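Local coordinates for NF-kappa-B inhibitor beta (Mus musculus, PDB 1OY3), which inhibits NF-kappa-B by binding it and trapping it in the cytoplasm, through a stack of ankyrin repeats, at residues P195-V200 with A220-G225. Residues are numbered along the deposited sequence; the frame is centred on the assembly and turned at random.
Sequences PLHLAV and ARMYGG
The short helix 195-201 faces an irregular chain at 220-225, and the backbones come nearest at His-197 and Met-222, whose CA atoms are 8.1 Å apart. One side chain, the imidazole of His-197, bridges this gap. It sets CG beside the backbone N and anti to the carbonyl carbon (chi1 -78°), and the ring then reaches the 220-222 backbone. Its CE1 lies 3.1 Å from Ala-220 O. The oxygen sits at the ring edge, near the ring plane, in a close but bent C-H to carbonyl approach. At the same edge CE1 is 4.0 Å from Arg-221 CA.

Met-222 comes over one face of the ring with its CB. Its CG lies between the backbone N and the carbonyl carbon (chi1 35°) and chi2 is extended, which puts SD 3.8 Å from His-197 CD2. The sulfur is 4.3 Å from the ring centroid and 37° off the normal, an oblique sulfur-aromatic contact. Beyond Met-222 the chain makes a type I beta turn to Gly-225, closed by Gly-225 N to Met-222 O at 2.6 Å.

Both ring nitrogens bond just outside the two segments: ND1 with Thr-194 OG1 and NE2 with Arg-226 O. Pro-228 of helix 228-233 also touches the ring. This is the His of the ankyrin TPLH motif, here T-P-L-H at 194-197, at the start of the first helix of ANK 5. The 220-225 chain leads from ANK 5 into ANK 6.

The chemistry is that of a buried, probably neutral imidazole. With NE2 giving its proton to the Arg-226 carbonyl, ND1 would be left to accept from Thr-194. These two bonds fix the ring's rotation, and the edge and face contacts then tie the helix to the chain entering the next repeat.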
ATOM      1  N   PRO C 195     -12.167   1.411   7.727  1.00  9.68           N
ATOM      2  CA  PRO C 195     -12.403   0.133   7.062  1.00  7.12           C
ATOM      3  C   PRO C 195     -13.745   0.165   6.318  1.00 13.06           C
ATOM      4  O   PRO C 195     -13.868  -0.361   5.206  1.00  9.73           O
ATOM      5  CB  PRO C 195     -12.403  -0.843   8.222  1.00  9.59           C
ATOM      6  CG  PRO C 195     -11.352  -0.283   9.095  1.00  5.65           C
ATOM      7  CD  PRO C 195     -11.650   1.197   9.090  1.00 10.52           C
ATOM      8  N   LEU C 196     -14.750   0.793   6.926  1.00 16.88           N
ATOM      9  CA  LEU C 196     -16.062   0.885   6.298  1.00 18.36           C
ATOM     10  C   LEU C 196     -16.007   1.663   4.989  1.00 18.77           C
ATOM     11  O   LEU C 196     -16.722   1.327   4.055  1.00 22.28           O
ATOM     12  CB  LEU C 196     -17.086   1.533   7.247  1.00 13.76           C
ATOM     13  CG  LEU C 196     -17.608   0.688   8.418  1.00 18.30           C
ATOM     14  CD1 LEU C 196     -18.526   1.532   9.299  1.00 18.43           C
ATOM     15  CD2 LEU C 196     -18.353  -0.525   7.900  1.00 11.88           C
ATOM     16  N   HIS C 197     -15.166   2.701   4.918  1.00 21.86           N
ATOM     17  CA  HIS C 197     -15.047   3.477   3.682  1.00 22.75           C
ATOM     18  C   HIS C 197     -14.410   2.609   2.607  1.00 20.05           C
ATOM     19  O   HIS C 197     -14.810   2.655   1.442  1.00 16.93           O
ATOM     20  CB  HIS C 197     -14.176   4.727   3.867  1.00 23.66           C
ATOM     21  CG  HIS C 197     -14.863   5.865   4.556  1.00 23.45           C
ATOM     22  ND1 HIS C 197     -14.674   6.155   5.891  1.00 23.72           N
ATOM     23  CD2 HIS C 197     -15.706   6.813   4.080  1.00 22.51           C
ATOM     24  CE1 HIS C 197     -15.368   7.236   6.207  1.00 21.75           C
ATOM     25  NE2 HIS C 197     -16.003   7.654   5.127  1.00 21.80           N
ATOM     26  N   LEU C 198     -13.414   1.817   3.003  1.00 16.68           N
ATOM     27  CA  LEU C 198     -12.736   0.950   2.053  1.00 19.98           C
ATOM     28  C   LEU C 198     -13.677  -0.121   1.528  1.00 20.72           C
ATOM     29  O   LEU C 198     -13.670  -0.431   0.344  1.00 21.15           O
ATOM     30  CB  LEU C 198     -11.499   0.305   2.692  1.00 18.60           C
ATOM     31  CG  LEU C 198     -10.486   1.332   3.209  1.00 16.98           C
ATOM     32  CD1 LEU C 198      -9.322   0.624   3.863  1.00 28.01           C
ATOM     33  CD2 LEU C 198     -10.005   2.207   2.069  1.00 20.98           C
ATOM     34  N   ALA C 199     -14.496  -0.685   2.402  1.00 22.02           N
ATOM     35  CA  ALA C 199     -15.423  -1.716   1.963  1.00 24.15           C
ATOM     36  C   ALA C 199     -16.393  -1.135   0.943  1.00 22.73           C
ATOM     37  O   ALA C 199     -16.736  -1.791  -0.037  1.00 26.80           O
ATOM     38  CB  ALA C 199     -16.183  -2.286   3.150  1.00 22.44           C
ATOM     39  N   VAL C 200     -16.824   0.104   1.167  1.00 23.36           N
ATOM     40  CA  VAL C 200     -17.748   0.751   0.240  1.00 27.28           C
ATOM     41  C   VAL C 200     -17.049   0.967  -1.107  1.00 27.87           C
ATOM     42  O   VAL C 200     -17.620   0.697  -2.167  1.00 26.63           O
ATOM     43  CB  VAL C 200     -18.257   2.094   0.806  1.00 28.32           C
ATOM     44  CG1 VAL C 200     -19.185   2.768  -0.191  1.00 30.34           C
ATOM     45  CG2 VAL C 200     -18.999   1.849   2.096  1.00 29.14           C
ATOM     46  N   ALA C 220     -18.132   7.851  10.962  1.00 23.76           N
ATOM     47  CA  ALA C 220     -16.796   8.365  10.698  1.00 24.44           C
ATOM     48  C   ALA C 220     -16.724   9.016   9.323  1.00 25.31           C
ATOM     49  O   ALA C 220     -17.267   8.497   8.351  1.00 24.23           O
ATOM     50  CB  ALA C 220     -15.769   7.229  10.790  1.00 21.23           C
ATOM     51  N   ARG C 221     -16.053  10.155   9.237  1.00 23.15           N
ATOM     52  CA  ARG C 221     -15.922  10.815   7.944  1.00 28.24           C
ATOM     53  C   ARG C 221     -14.461  10.931   7.529  1.00 27.21           C
ATOM     54  O   ARG C 221     -13.573  11.043   8.373  1.00 24.22           O
ATOM     55  CB  ARG C 221     -16.580  12.196   7.977  1.00 33.49           C
ATOM     56  CG  ARG C 221     -16.093  13.109   9.083  1.00 43.01           C
ATOM     57  CD  ARG C 221     -17.033  14.300   9.221  1.00 47.68           C
ATOM     58  NE  ARG C 221     -18.403  13.864   9.480  1.00 52.41           N
ATOM     59  CZ  ARG C 221     -19.449  14.679   9.587  1.00 55.80           C
ATOM     60  NH1 ARG C 221     -19.289  15.990   9.457  1.00 58.53           N
ATOM     61  NH2 ARG C 221     -20.658  14.182   9.825  1.00 53.67           N
ATOM     62  N   MET C 222     -14.199  10.863   6.231  1.00 24.95           N
ATOM     63  CA  MET C 222     -12.827  11.009   5.788  1.00 24.92           C
ATOM     64  C   MET C 222     -12.496  12.495   5.888  1.00 27.39           C
ATOM     65  O   MET C 222     -13.384  13.305   6.158  1.00 24.64           O
ATOM     66  CB  MET C 222     -12.648  10.468   4.367  1.00 24.31           C
ATOM     67  CG  MET C 222     -13.809  10.658   3.434  1.00 26.12           C
ATOM     68  SD  MET C 222     -13.763   9.397   2.136  1.00 24.96           S
ATOM     69  CE  MET C 222     -12.406   9.969   1.095  1.00 19.95           C
ATOM     70  N   TYR C 223     -11.226  12.848   5.704  1.00 24.07           N
ATOM     71  CA  TYR C 223     -10.778  14.233   5.807  1.00 26.53           C
ATOM     72  C   TYR C 223     -11.726  15.258   5.185  1.00 30.58           C
ATOM     73  O   TYR C 223     -11.899  16.357   5.720  1.00 24.37           O
ATOM     74  CB  TYR C 223      -9.390  14.377   5.181  1.00 23.28           C
ATOM     75  CG  TYR C 223      -8.318  13.577   5.879  1.00 24.24           C
ATOM     76  CD1 TYR C 223      -7.104  13.306   5.247  1.00 24.91           C
ATOM     77  CD2 TYR C 223      -8.515  13.081   7.169  1.00 26.65           C
ATOM     78  CE1 TYR C 223      -6.116  12.555   5.875  1.00 23.88           C
ATOM     79  CE2 TYR C 223      -7.535  12.331   7.811  1.00 26.08           C
ATOM     80  CZ  TYR C 223      -6.338  12.071   7.157  1.00 28.40           C
ATOM     81  OH  TYR C 223      -5.370  11.314   7.775  1.00 36.77           O
ATOM     82  N   GLY C 224     -12.331  14.904   4.056  1.00 32.98           N
ATOM     83  CA  GLY C 224     -13.242  15.823   3.401  1.00 37.24           C
ATOM     84  C   GLY C 224     -14.531  16.031   4.176  1.00 39.45           C
ATOM     85  O   GLY C 224     -15.119  17.111   4.129  1.00 39.75           O
ATOM     86  N   GLY C 225     -14.965  14.994   4.888  1.00 37.45           N
ATOM     87  CA  GLY C 225     -16.190  15.065   5.663  1.00 34.96           C
ATOM     88  C   GLY C 225     -17.185  13.992   5.247  1.00 35.63           C
ATOM     89  O   GLY C 225     -18.193  13.770   5.917  1.00 34.87           O
TER